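Side-chain contacts in TSC1 N-terminal domain (Chaetomium thermophilum, PDB 7A0M), which probably helps bring the TSC complex, a negative regulator of mTORC1 signalling, to the lysosome by binding phosphoinositide lipids: residues 342-345 and 346-349; 368-371 and 372-375; 384-387 and 388-391; 399-402 and 403-406. One frame throughout, in Å; residues are numbered along the deposited sequence.

Overall arrangement
All four contacts are local turns in the last quarter of this all-helical domain, within the hamartin family region, and they follow one another along the chain without overlapping. Contact 1 leaves helix 335-343, contact 2 closes helix 357-373, contact 3 opens helix 389-392 and contact 4 opens helix 402-410. Centres of contacts 1 and 3 lie about 17 Å apart, those of 1 and 2 about 18 Å, and contacts 1 and 2 touch where Ile342 CD1 packs 3.7 Å from Ser369 OG. Contacts 1, 2 and 3 all touch the second subunit, so this part of the domain forms part of the interface between the two copies. Contact 4, its centre about 29 Å from that of contact 1, sits nearer the middle of the chain.

Contact 1. Residues 342-345 and 346-349; sequences IRKP and HNYL. With SO4 (sulfate ion), chain E.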
ATOM      1  N   ILE B 342       0.038  12.078  11.090  1.00 35.87           N
ATOM      2  CA  ILE B 342       0.867  11.039  11.690  1.00 42.10           C
ATOM      3  C   ILE B 342       2.338  11.437  11.652  1.00 50.39           C
ATOM      4  O   ILE B 342       3.098  11.123  12.577  1.00 53.07           O
ATOM      5  CB  ILE B 342       0.624   9.695  10.979  1.00 45.18           C
ATOM      6  CG1 ILE B 342      -0.831   9.255  11.151  1.00 41.56           C
ATOM      7  CG2 ILE B 342       1.568   8.619  11.502  1.00 38.40           C
ATOM      8  CD1 ILE B 342      -1.179   7.997  10.387  1.00 41.03           C
ATOM      9  N   ARG B 343       2.761  12.148  10.604  1.00 43.25           N
ATOM     10  CA  ARG B 343       4.161  12.547  10.502  1.00 46.28           C
ATOM     11  C   ARG B 343       4.514  13.602  11.539  1.00 52.11           C
ATOM     12  O   ARG B 343       5.535  13.494  12.229  1.00 45.86           O
ATOM     13  CB  ARG B 343       4.466  13.087   9.105  1.00 47.27           C
ATOM     14  CG  ARG B 343       5.910  13.549   8.956  1.00 45.03           C
ATOM     15  CD  ARG B 343       6.150  14.290   7.654  1.00 45.77           C
ATOM     16  NE  ARG B 343       5.394  15.539   7.596  1.00 38.50           N
ATOM     17  CZ  ARG B 343       5.828  16.699   8.082  1.00 45.21           C
ATOM     18  NH1 ARG B 343       7.016  16.771   8.668  1.00 55.78           N
ATOM     19  NH2 ARG B 343       5.077  17.787   7.986  1.00 47.59           N
ATOM     20  N   LYS B 344       3.684  14.632  11.663  1.00 43.42           N
ATOM     21  CA  LYS B 344       3.976  15.772  12.530  1.00 42.09           C
ATOM     22  C   LYS B 344       2.706  16.165  13.262  1.00 49.21           C
ATOM     23  O   LYS B 344       2.019  17.121  12.884  1.00 44.67           O
ATOM     24  CB  LYS B 344       4.545  16.941  11.722  1.00 34.57           C
ATOM     25  CG  LYS B 344       5.187  18.037  12.557  1.00 48.86           C
ATOM     26  CD  LYS B 344       5.479  19.269  11.714  1.00 59.12           C
ATOM     27  CE  LYS B 344       6.185  20.341  12.527  1.00 61.53           C
ATOM     28  NZ  LYS B 344       6.204  21.653  11.822  1.00 64.13           N
ATOM     29  N   PRO B 345       2.358  15.441  14.330  1.00 46.66           N
ATOM     30  CA  PRO B 345       1.216  15.861  15.154  1.00 48.73           C
ATOM     31  C   PRO B 345       1.526  17.075  16.001  1.00 55.99           C
ATOM     32  O   PRO B 345       0.625  17.585  16.682  1.00 46.97           O
ATOM     33  CB  PRO B 345       0.940  14.629  16.021  1.00 45.66           C
ATOM     34  CG  PRO B 345       2.282  13.993  16.170  1.00 47.22           C
ATOM     35  CD  PRO B 345       3.008  14.230  14.864  1.00 48.74           C
ATOM     36  N   HIS B 346       2.777  17.542  15.982  1.00 48.97           N
ATOM     37  CA  HIS B 346       3.108  18.837  16.557  1.00 53.29           C
ATOM     38  C   HIS B 346       2.198  19.922  16.000  1.00 51.17           C
ATOM     39  O   HIS B 346       1.694  20.765  16.748  1.00 61.26           O
ATOM     40  CB  HIS B 346       4.575  19.176  16.278  1.00 51.97           C
ATOM     41  CG  HIS B 346       5.540  18.098  16.672  1.00 56.71           C
ATOM     42  ND1 HIS B 346       5.539  16.847  16.093  1.00 51.36           N
ATOM     43  CD2 HIS B 346       6.548  18.091  17.577  1.00 56.90           C
ATOM     44  CE1 HIS B 346       6.496  16.113  16.632  1.00 53.52           C
ATOM     45  NE2 HIS B 346       7.124  16.844  17.534  1.00 55.09           N
ATOM     46  N   ASN B 347       1.944  19.891  14.689  1.00 53.90           N
ATOM     47  CA  ASN B 347       1.135  20.910  14.027  1.00 56.56           C
ATOM     48  C   ASN B 347      -0.311  20.949  14.509  1.00 49.73           C
ATOM     49  O   ASN B 347      -1.040  21.874  14.134  1.00 42.61           O
ATOM     50  CB  ASN B 347       1.155  20.684  12.512  1.00 53.16           C
ATOM     51  CG  ASN B 347       2.454  21.129  11.873  1.00 59.87           C
ATOM     52  OD1 ASN B 347       3.338  21.659  12.545  1.00 66.73           O
ATOM     53  ND2 ASN B 347       2.578  20.913  10.568  1.00 56.03           N
ATOM     54  N   TYR B 348      -0.746  19.984  15.322  1.00 52.54           N
ATOM     55  CA  TYR B 348      -2.139  19.902  15.737  1.00 55.65           C
ATOM     56  C   TYR B 348      -2.356  19.940  17.242  1.00 51.80           C
ATOM     57  O   TYR B 348      -3.470  20.252  17.673  1.00 62.90           O
ATOM     58  CB  TYR B 348      -2.787  18.616  15.196  1.00 49.21           C
ATOM     59  CG  TYR B 348      -2.891  18.545  13.688  1.00 50.63           C
ATOM     60  CD1 TYR B 348      -1.816  18.122  12.916  1.00 50.12           C
ATOM     61  CD2 TYR B 348      -4.071  18.885  13.039  1.00 53.41           C
ATOM     62  CE1 TYR B 348      -1.911  18.048  11.540  1.00 48.77           C
ATOM     63  CE2 TYR B 348      -4.175  18.813  11.663  1.00 59.84           C
ATOM     64  CZ  TYR B 348      -3.093  18.394  10.918  1.00 55.06           C
ATOM     65  OH  TYR B 348      -3.189  18.322   9.548  1.00 64.74           O
ATOM     66  N   LEU B 349      -1.341  19.633  18.048  1.00 50.20           N
ATOM     67  CA  LEU B 349      -1.520  19.465  19.478  1.00 55.45           C
ATOM     68  C   LEU B 349      -0.716  20.503  20.247  1.00 56.02           C
ATOM     69  O   LEU B 349       0.472  20.700  19.953  1.00 45.88           O
ATOM     70  CB  LEU B 349      -1.093  18.054  19.911  1.00 48.33           C
ATOM     71  CG  LEU B 349      -1.870  16.895  19.286  1.00 50.55           C
ATOM     72  CD1 LEU B 349      -1.237  15.565  19.660  1.00 45.06           C
ATOM     73  CD2 LEU B 349      -3.327  16.939  19.719  1.00 41.28           C
TER
HETATM   74  S   SO4 E 501       8.266  20.983   8.858  1.00 77.02           S
HETATM   75  O1  SO4 E 501       8.824  21.833   9.905  1.00 82.82           O
HETATM   76  O2  SO4 E 501       6.828  20.836   9.064  1.00 79.68           O
HETATM   77  O3  SO4 E 501       8.510  21.592   7.554  1.00 70.34           O
HETATM   78  O4  SO4 E 501       8.901  19.669   8.906  1.00 86.52           O
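Lys344 NZ reaches across to Asn347 OD1, 3.0 Å away, and the same ammonium nitrogen binds a sulfate ion, probably from the crystallisation liquor, through its O2 at 2.9 Å. A weak bond joins NZ to O1 of the same sulfate. With CG anti to the backbone N (chi1 -166°) and the chain extended from there on, the lysine passes the Asn347 amide at a slant, CD and CE close to it, and NZ meets OD1. Arg343 helps hold the anion, with a weak bond from NH1 to O4 of the sulfate, while its NH2 is salt-bridged to Asp340.

In the backbone, Pro345 O receives Tyr348 N at 3.1 Å and, more weakly, Leu349 N. The imidazole of His346 crosses the lysine chain at about a right angle, its ND1 3.7 Å from Lys344 CG; at the other end of the ring NE2 bonds Asp359. Pro345 CB meets Leu349 CD1 at 4.3 Å, and the edge of the Tyr348 ring faces Lys344 O. Pro345 and His346 also lean on helix 357-373, Tyr348 and Leu349 on helix 267-278. This is a helix exit in which one non-helical residue, Lys344, leads into a short 3-10 turn.

Contact 2. Residues 368-371 and 372-375; sequences RSER and FRKQ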
ATOM      1  N   ARG B 368       2.174   2.424  16.047  1.00 42.15           N
ATOM      2  CA  ARG B 368       0.874   1.768  16.070  1.00 44.02           C
ATOM      3  C   ARG B 368       0.122   1.909  14.754  1.00 44.67           C
ATOM      4  O   ARG B 368      -0.801   1.128  14.497  1.00 40.59           O
ATOM      5  CB  ARG B 368       0.022   2.326  17.213  1.00 54.27           C
ATOM      6  CG  ARG B 368       0.541   1.975  18.596  1.00 61.36           C
ATOM      7  CD  ARG B 368      -0.515   2.230  19.655  1.00 63.94           C
ATOM      8  NE  ARG B 368      -0.123   1.699  20.957  1.00 66.96           N
ATOM      9  CZ  ARG B 368      -0.983   1.296  21.886  1.00 63.93           C
ATOM     10  NH1 ARG B 368      -2.289   1.359  21.657  1.00 59.57           N
ATOM     11  NH2 ARG B 368      -0.541   0.826  23.044  1.00 62.66           N
ATOM     12  N   SER B 369       0.491   2.881  13.920  1.00 40.57           N
ATOM     13  CA  SER B 369      -0.103   3.021  12.597  1.00 38.00           C
ATOM     14  C   SER B 369       0.539   2.108  11.562  1.00 51.16           C
ATOM     15  O   SER B 369       0.056   2.053  10.425  1.00 51.08           O
ATOM     16  CB  SER B 369      -0.007   4.474  12.126  1.00 40.71           C
ATOM     17  OG  SER B 369      -0.720   5.343  12.988  1.00 40.12           O
ATOM     18  N   GLU B 370       1.618   1.408  11.924  1.00 58.84           N
ATOM     19  CA  GLU B 370       2.316   0.551  10.969  1.00 49.30           C
ATOM     20  C   GLU B 370       1.413  -0.558  10.444  1.00 50.99           C
ATOM     21  O   GLU B 370       1.450  -0.885   9.252  1.00 52.30           O
ATOM     22  CB  GLU B 370       3.567  -0.040  11.619  1.00 50.79           C
ATOM     23  CG  GLU B 370       4.783   0.870  11.563  1.00 46.84           C
ATOM     24  CD  GLU B 370       5.267   1.107  10.145  1.00 55.15           C
ATOM     25  OE1 GLU B 370       5.731   0.136   9.510  1.00 58.40           O
ATOM     26  OE2 GLU B 370       5.181   2.258   9.667  1.00 46.94           O
ATOM     27  N   ARG B 371       0.595  -1.153  11.318  1.00 36.44           N
ATOM     28  CA  ARG B 371      -0.243  -2.270  10.891  1.00 34.61           C
ATOM     29  C   ARG B 371      -1.308  -1.831   9.893  1.00 36.83           C
ATOM     30  O   ARG B 371      -1.706  -2.620   9.028  1.00 43.72           O
ATOM     31  CB  ARG B 371      -0.892  -2.944  12.100  1.00 50.18           C
ATOM     32  CG  ARG B 371      -1.754  -2.028  12.951  1.00 68.74           C
ATOM     33  CD  ARG B 371      -2.794  -2.830  13.717  1.00 72.54           C
ATOM     34  NE  ARG B 371      -3.518  -2.015  14.686  1.00 80.06           N
ATOM     35  CZ  ARG B 371      -4.639  -2.396  15.290  1.00 80.30           C
ATOM     36  NH1 ARG B 371      -5.174  -3.578  15.015  1.00 81.23           N
ATOM     37  NH2 ARG B 371      -5.230  -1.591  16.162  1.00 82.79           N
ATOM     38  N   PHE B 372      -1.782  -0.589   9.994  1.00 33.20           N
ATOM     39  CA  PHE B 372      -2.720  -0.078   9.002  1.00 33.82           C
ATOM     40  C   PHE B 372      -2.013   0.355   7.725  1.00 38.16           C
ATOM     41  O   PHE B 372      -2.585   0.235   6.635  1.00 43.76           O
ATOM     42  CB  PHE B 372      -3.527   1.083   9.584  1.00 36.80           C
ATOM     43  CG  PHE B 372      -4.370   0.697  10.764  1.00 44.12           C
ATOM     44  CD1 PHE B 372      -5.112  -0.473  10.745  1.00 47.14           C
ATOM     45  CD2 PHE B 372      -4.415   1.495  11.894  1.00 41.02           C
ATOM     46  CE1 PHE B 372      -5.886  -0.837  11.827  1.00 52.19           C
ATOM     47  CE2 PHE B 372      -5.190   1.136  12.983  1.00 43.65           C
ATOM     48  CZ  PHE B 372      -5.926  -0.032  12.948  1.00 54.78           C
ATOM     49  N   ARG B 373      -0.781   0.859   7.840  1.00 36.47           N
ATOM     50  CA  ARG B 373      -0.012   1.218   6.652  1.00 40.98           C
ATOM     51  C   ARG B 373       0.200   0.006   5.756  1.00 39.80           C
ATOM     52  O   ARG B 373       0.091   0.102   4.528  1.00 45.52           O
ATOM     53  CB  ARG B 373       1.332   1.823   7.053  1.00 48.17           C
ATOM     54  CG  ARG B 373       2.183   2.241   5.869  1.00 44.31           C
ATOM     55  CD  ARG B 373       3.595   2.614   6.292  1.00 42.88           C
ATOM     56  NE  ARG B 373       4.312   1.489   6.890  1.00 42.19           N
ATOM     57  CZ  ARG B 373       4.848   0.486   6.199  1.00 41.54           C
ATOM     58  NH1 ARG B 373       4.749   0.453   4.878  1.00 43.76           N
ATOM     59  NH2 ARG B 373       5.482  -0.492   6.832  1.00 38.63           N
ATOM     60  N   LYS B 374       0.497  -1.148   6.355  1.00 36.46           N
ATOM     61  CA  LYS B 374       0.725  -2.380   5.613  1.00 43.55           C
ATOM     62  C   LYS B 374      -0.552  -2.955   5.016  1.00 43.73           C
ATOM     63  O   LYS B 374      -0.496  -4.018   4.387  1.00 38.70           O
ATOM     64  CB  LYS B 374       1.367  -3.420   6.532  1.00 44.14           C
ATOM     65  CG  LYS B 374       2.709  -3.007   7.111  1.00 49.89           C
ATOM     66  CD  LYS B 374       3.282  -4.112   7.983  1.00 53.62           C
ATOM     67  CE  LYS B 374       4.542  -3.660   8.702  1.00 56.42           C
ATOM     68  NZ  LYS B 374       5.033  -4.698   9.651  1.00 66.11           N
ATOM     69  N   GLN B 375      -1.691  -2.289   5.196  1.00 44.60           N
ATOM     70  CA  GLN B 375      -2.962  -2.740   4.652  1.00 50.25           C
ATOM     71  C   GLN B 375      -3.466  -1.881   3.502  1.00 44.86           C
ATOM     72  O   GLN B 375      -4.515  -2.196   2.931  1.00 48.99           O
ATOM     73  CB  GLN B 375      -4.028  -2.765   5.756  1.00 58.53           C
ATOM     74  CG  GLN B 375      -3.858  -3.856   6.796  1.00 60.21           C
ATOM     75  CD  GLN B 375      -4.873  -3.737   7.919  1.00 70.71           C
ATOM     76  OE1 GLN B 375      -5.632  -2.769   7.985  1.00 54.82           O
ATOM     77  NE2 GLN B 375      -4.894  -4.724   8.806  1.00 71.22           N
TER
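Arg371 lays its side chain along one face of the next residue, Phe372. Its CB and CG start close to the Phe372 backbone N, and chi1 of 58° sets CG between the backbone N and carbonyl carbon, which brings it over the ring: CG stands 4.3 Å from the ring centroid, only 8° off the normal, a CH-pi contact. Beyond CG the chain runs out straight. CD comes near CE1, NE is 3.6 Å from CZ of Phe372, and the guanidinium carbon and NH2 stay close to that same ring atom. The guanidinium plane is turned 25° from the ring, so the group lies over the CZ end of the ring at a shallow tilt, with Phe372 CZ beneath one guanidinium face. Phe372 itself packs inward on Tyr274 and Leu278 of helix 267-278 and on the Phe327 ring, so the arginine lies over an otherwise buried aromatic.

One residue earlier, Glu370 bends at chi2 to lie beside Arg373, and the two are gripped side-on: NH2 of Arg373 donates to Glu370 OE1 at 2.8 Å, and NE to OE2 at 3.0 Å. OE1 is met on its syn side, whereas OE2 is approached from above the carboxylate plane. The helix itself is held by the bonds Arg373 N to Ser369 O and Lys374 N to Glu370 O.

Arg373 is buried, and its NH1 binds Leu378 O of the second subunit. The two-pronged salt bridge therefore probably offsets the arginine's charge and fixes the guanidinium's rotation, presenting NH1 to the subunit interface.

Contact 3. Residues 384-387 and 388-391; sequences EYTI and ETEK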
ATOM      1  N   GLU B 384      -1.204  13.692  -7.394  1.00 53.66           N
ATOM      2  CA  GLU B 384      -2.125  14.645  -7.991  1.00 55.90           C
ATOM      3  C   GLU B 384      -2.232  15.936  -7.193  1.00 52.46           C
ATOM      4  O   GLU B 384      -2.453  17.009  -7.763  1.00 63.51           O
ATOM      5  CB  GLU B 384      -3.483  13.954  -8.152  1.00 57.77           C
ATOM      6  CG  GLU B 384      -4.451  14.605  -9.104  1.00 68.97           C
ATOM      7  CD  GLU B 384      -5.478  13.608  -9.615  1.00 75.96           C
ATOM      8  OE1 GLU B 384      -5.378  12.416  -9.254  1.00 73.01           O
ATOM      9  OE2 GLU B 384      -6.378  14.005 -10.381  1.00 76.20           O
ATOM     10  N   TYR B 385      -2.083  15.848  -5.874  1.00 43.55           N
ATOM     11  CA  TYR B 385      -2.361  16.972  -4.998  1.00 46.31           C
ATOM     12  C   TYR B 385      -1.197  17.217  -4.055  1.00 41.91           C
ATOM     13  O   TYR B 385      -0.365  16.342  -3.806  1.00 51.02           O
ATOM     14  CB  TYR B 385      -3.643  16.736  -4.186  1.00 48.69           C
ATOM     15  CG  TYR B 385      -4.844  16.463  -5.053  1.00 55.87           C
ATOM     16  CD1 TYR B 385      -5.501  17.499  -5.703  1.00 65.93           C
ATOM     17  CD2 TYR B 385      -5.314  15.174  -5.241  1.00 56.68           C
ATOM     18  CE1 TYR B 385      -6.598  17.257  -6.509  1.00 68.08           C
ATOM     19  CE2 TYR B 385      -6.410  14.925  -6.044  1.00 53.56           C
ATOM     20  CZ  TYR B 385      -7.047  15.970  -6.675  1.00 63.84           C
ATOM     21  OH  TYR B 385      -8.138  15.726  -7.476  1.00 66.13           O
ATOM     22  N   THR B 386      -1.154  18.441  -3.545  1.00 48.86           N
ATOM     23  CA  THR B 386      -0.350  18.797  -2.394  1.00 47.79           C
ATOM     24  C   THR B 386      -1.235  18.720  -1.156  1.00 50.25           C
ATOM     25  O   THR B 386      -2.429  18.422  -1.233  1.00 53.56           O
ATOM     26  CB  THR B 386       0.252  20.193  -2.564  1.00 47.61           C
ATOM     27  OG1 THR B 386      -0.798  21.170  -2.571  1.00 53.49           O
ATOM     28  CG2 THR B 386       1.023  20.285  -3.871  1.00 47.17           C
ATOM     29  N   ILE B 387      -0.640  18.984   0.009  1.00 45.12           N
ATOM     30  CA  ILE B 387      -1.434  19.002   1.228  1.00 44.54           C
ATOM     31  C   ILE B 387      -2.433  20.154   1.209  1.00 57.98           C
ATOM     32  O   ILE B 387      -3.466  20.089   1.885  1.00 60.53           O
ATOM     33  CB  ILE B 387      -0.513  19.062   2.462  1.00 51.33           C
ATOM     34  CG1 ILE B 387      -1.320  18.873   3.748  1.00 52.93           C
ATOM     35  CG2 ILE B 387       0.263  20.372   2.495  1.00 42.13           C
ATOM     36  CD1 ILE B 387      -0.470  18.783   4.993  1.00 52.43           C
ATOM     37  N   GLU B 388      -2.163  21.201   0.424  1.00 52.16           N
ATOM     38  CA  GLU B 388      -3.082  22.329   0.316  1.00 53.43           C
ATOM     39  C   GLU B 388      -4.226  22.025  -0.647  1.00 55.40           C
ATOM     40  O   GLU B 388      -5.402  22.136  -0.286  1.00 65.51           O
ATOM     41  CB  GLU B 388      -2.325  23.581  -0.135  1.00 61.51           C
ATOM     42  CG  GLU B 388      -1.372  24.147   0.899  1.00 73.24           C
ATOM     43  CD  GLU B 388      -2.069  24.494   2.199  1.00 87.83           C
ATOM     44  OE1 GLU B 388      -1.784  23.836   3.220  1.00 88.01           O
ATOM     45  OE2 GLU B 388      -2.910  25.418   2.195  1.00 89.50           O
ATOM     46  N   THR B 389      -3.894  21.643  -1.884  1.00 51.79           N
ATOM     47  CA  THR B 389      -4.918  21.441  -2.904  1.00 51.74           C
ATOM     48  C   THR B 389      -5.797  20.228  -2.627  1.00 50.54           C
ATOM     49  O   THR B 389      -6.916  20.164  -3.145  1.00 52.60           O
ATOM     50  CB  THR B 389      -4.275  21.309  -4.285  1.00 51.42           C
ATOM     51  OG1 THR B 389      -3.268  20.290  -4.251  1.00 52.85           O
ATOM     52  CG2 THR B 389      -3.647  22.628  -4.709  1.00 44.05           C
ATOM     53  N   GLU B 390      -5.322  19.265  -1.832  1.00 45.19           N
ATOM     54  CA  GLU B 390      -6.188  18.165  -1.420  1.00 46.23           C
ATOM     55  C   GLU B 390      -7.402  18.684  -0.661  1.00 50.95           C
ATOM     56  O   GLU B 390      -8.515  18.166  -0.818  1.00 43.03           O
ATOM     57  CB  GLU B 390      -5.406  17.166  -0.569  1.00 43.85           C
ATOM     58  CG  GLU B 390      -6.256  16.030  -0.024  1.00 39.36           C
ATOM     59  CD  GLU B 390      -5.450  15.042   0.790  1.00 38.66           C
ATOM     60  OE1 GLU B 390      -4.916  14.084   0.195  1.00 46.69           O
ATOM     61  OE2 GLU B 390      -5.339  15.227   2.020  1.00 45.11           O
ATOM     62  N   LYS B 391      -7.208  19.712   0.163  1.00 55.20           N
ATOM     63  CA  LYS B 391      -8.321  20.336   0.867  1.00 58.02           C
ATOM     64  C   LYS B 391      -9.051  21.345  -0.011  1.00 57.99           C
ATOM     65  O   LYS B 391     -10.249  21.579   0.185  1.00 67.27           O
ATOM     66  CB  LYS B 391      -7.817  21.010   2.143  1.00 57.18           C
ATOM     67  CG  LYS B 391      -7.239  20.043   3.166  1.00 58.24           C
ATOM     68  CD  LYS B 391      -6.681  20.779   4.373  1.00 58.57           C
ATOM     69  CE  LYS B 391      -5.511  21.669   3.982  1.00 63.23           C
ATOM     70  NZ  LYS B 391      -4.875  22.307   5.166  1.00 70.20           N
TER
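Thr389 OG1 takes the backbone N-H of Thr386 at 2.9 Å, with an N-H...O angle of 156°, while Thr386 OG1 receives a weaker bond from Glu388 N, 3.3 Å long. The two hydroxyl oxygens sit 3.1 Å apart, and the side chains carrying them meet at a slant at the head of the turn. Chi1 of 66° in Thr386 puts OG1 between its own backbone N and carbonyl carbon, turned toward the N-H of Glu388. A main-chain bond from Glu390 N to Thr386 O, 3.1 Å, completes this turn.

Thr386 and Thr389 form a capping box at the head of helix 389-392. Around it, Tyr385 CB rests against Thr389 OG1 (3.6 Å) and Glu390 CB, and the same hydroxyl lies in plane at the edge of the tyrosine ring. Lys391, bent at chi3, carries CE to 3.3 Å from Ile387 O, while its ammonium makes a long salt bridge to Glu388.

Further out, the buried carboxylate of Glu390 is well satisfied: OE1 accepts from Ile336 N and Asn381 ND2, OE2 from Asn337 ND2, tying this turn to the start of helix 335-343. Ile387 packs on Ile336 and Asp340 of that helix, Arg396 makes a cation-pi contact with Tyr385, and Thr386 touches Arg343 of the second subunit.

Contact 4. Residues 399-402 and 403-406; sequences KSEA and DEII
Glu404 extends its chain past Glu401, and its OE2 accepts the Glu401 backbone N-H at 3.1 Å. CG, anti to the carbonyl carbon (chi1 -38°), starts the chain toward that peptide. The bond is bent, 136° at the hydrogen, and the nitrogen approaches from above the carboxylate plane, 57° out of it. Glu401 holds the N-cap position, so the acid on the third helical residue ties down the peptide just ahead of the helix, while Glu401's own carboxylate leads away. Two regular helical bonds follow, Ile405 N to Glu401 O and Ile406 N to Ala402 O, each 3.0 Å, and Ser400 OG bonds Arg396 O.

Three acids gather at this helix start. Glu401 OE2 and Glu404 OE2 are 5.1 Å apart, and Asp403 OD1 lies 3.3 Å from Glu401 CB and is weakly bonded to Glu404 N. The positive end of the helix dipole would probably favour these carboxylates in their charged form.

In the apolar packing, Ser400 CB meets Ile405 CG1 at 3.7 Å.

The turn thus links short helix 395-398 to helix 402-410, with Ala402 leaning on Phe258, Ile405 on Pro257 and Pro260, and Ile406 on Pro257, all in the loop between helices 242-255 and 267-278.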
ATOM      1  N   LYS B 399     -18.756  14.511  -9.008  1.00110.58           N
ATOM      2  CA  LYS B 399     -19.501  13.434  -9.655  1.00119.17           C
ATOM      3  C   LYS B 399     -19.728  12.235  -8.747  1.00120.23           C
ATOM      4  O   LYS B 399     -20.525  11.360  -9.101  1.00123.27           O
ATOM      5  CB  LYS B 399     -18.822  12.961 -10.944  1.00123.05           C
ATOM      6  CG  LYS B 399     -18.770  14.016 -12.042  1.00125.87           C
ATOM      7  CD  LYS B 399     -18.096  13.487 -13.298  1.00124.75           C
ATOM      8  CE  LYS B 399     -17.968  14.566 -14.357  1.00124.90           C
ATOM      9  NZ  LYS B 399     -17.423  14.023 -15.626  1.00126.01           N
ATOM     10  N   SER B 400     -19.054  12.157  -7.603  1.00114.43           N
ATOM     11  CA  SER B 400     -19.027  10.915  -6.847  1.00101.81           C
ATOM     12  C   SER B 400     -20.245  10.803  -5.939  1.00 89.12           C
ATOM     13  O   SER B 400     -20.691  11.787  -5.339  1.00 84.52           O
ATOM     14  CB  SER B 400     -17.753  10.840  -6.006  1.00 97.74           C
ATOM     15  OG  SER B 400     -16.604  10.777  -6.830  1.00102.16           O
ATOM     16  N   GLU B 401     -20.782   9.593  -5.851  1.00 77.60           N
ATOM     17  CA  GLU B 401     -21.836   9.259  -4.910  1.00 72.35           C
ATOM     18  C   GLU B 401     -21.238   8.494  -3.734  1.00 60.62           C
ATOM     19  O   GLU B 401     -20.057   8.140  -3.730  1.00 57.32           O
ATOM     20  CB  GLU B 401     -22.929   8.436  -5.602  1.00 77.11           C
ATOM     21  CG  GLU B 401     -23.629   9.185  -6.729  1.00 92.10           C
ATOM     22  CD  GLU B 401     -24.523  10.301  -6.232  1.00106.01           C
ATOM     23  OE1 GLU B 401     -25.430  10.024  -5.420  1.00109.64           O
ATOM     24  OE2 GLU B 401     -24.315  11.459  -6.652  1.00109.93           O
ATOM     25  N   ALA B 402     -22.072   8.254  -2.720  1.00 56.02           N
ATOM     26  CA  ALA B 402     -21.593   7.584  -1.515  1.00 50.83           C
ATOM     27  C   ALA B 402     -21.031   6.204  -1.836  1.00 60.72           C
ATOM     28  O   ALA B 402     -19.943   5.840  -1.375  1.00 63.98           O
ATOM     29  CB  ALA B 402     -22.719   7.484  -0.488  1.00 54.81           C
ATOM     30  N   ASP B 403     -21.761   5.420  -2.636  1.00 55.52           N
ATOM     31  CA  ASP B 403     -21.322   4.066  -2.963  1.00 66.32           C
ATOM     32  C   ASP B 403     -20.034   4.069  -3.777  1.00 69.38           C
ATOM     33  O   ASP B 403     -19.219   3.147  -3.650  1.00 68.00           O
ATOM     34  CB  ASP B 403     -22.427   3.318  -3.711  1.00 74.43           C
ATOM     35  CG  ASP B 403     -22.713   3.908  -5.077  1.00 86.73           C
ATOM     36  OD1 ASP B 403     -22.621   5.144  -5.225  1.00 91.34           O
ATOM     37  OD2 ASP B 403     -23.030   3.133  -6.004  1.00 91.88           O
ATOM     38  N   GLU B 404     -19.832   5.089  -4.614  1.00 64.45           N
ATOM     39  CA  GLU B 404     -18.600   5.172  -5.389  1.00 64.15           C
ATOM     40  C   GLU B 404     -17.416   5.516  -4.497  1.00 60.49           C
ATOM     41  O   GLU B 404     -16.327   4.954  -4.656  1.00 60.44           O
ATOM     42  CB  GLU B 404     -18.745   6.216  -6.495  1.00 78.78           C
ATOM     43  CG  GLU B 404     -20.110   6.245  -7.155  1.00 95.45           C
ATOM     44  CD  GLU B 404     -20.148   7.138  -8.379  1.00103.97           C
ATOM     45  OE1 GLU B 404     -19.222   7.038  -9.209  1.00107.71           O
ATOM     46  OE2 GLU B 404     -21.098   7.941  -8.511  1.00109.04           O
ATOM     47  N   ILE B 405     -17.612   6.448  -3.563  1.00 51.01           N
ATOM     48  CA  ILE B 405     -16.538   6.842  -2.657  1.00 51.26           C
ATOM     49  C   ILE B 405     -16.131   5.673  -1.769  1.00 56.05           C
ATOM     50  O   ILE B 405     -14.940   5.448  -1.520  1.00 53.34           O
ATOM     51  CB  ILE B 405     -16.971   8.067  -1.830  1.00 48.99           C
ATOM     52  CG1 ILE B 405     -17.047   9.304  -2.727  1.00 52.42           C
ATOM     53  CG2 ILE B 405     -16.021   8.300  -0.665  1.00 50.22           C
ATOM     54  CD1 ILE B 405     -17.907  10.414  -2.167  1.00 63.61           C
ATOM     55  N   ILE B 406     -17.111   4.905  -1.285  1.00 61.05           N
ATOM     56  CA  ILE B 406     -16.808   3.732  -0.469  1.00 57.69           C
ATOM     57  C   ILE B 406     -16.026   2.705  -1.280  1.00 55.96           C
ATOM     58  O   ILE B 406     -15.022   2.155  -0.815  1.00 55.03           O
ATOM     59  CB  ILE B 406     -18.101   3.126   0.106  1.00 46.71           C
ATOM     60  CG1 ILE B 406     -18.803   4.129   1.021  1.00 60.12           C
ATOM     61  CG2 ILE B 406     -17.799   1.844   0.863  1.00 41.32           C
ATOM     62  CD1 ILE B 406     -20.155   3.661   1.513  1.00 57.06           C
TER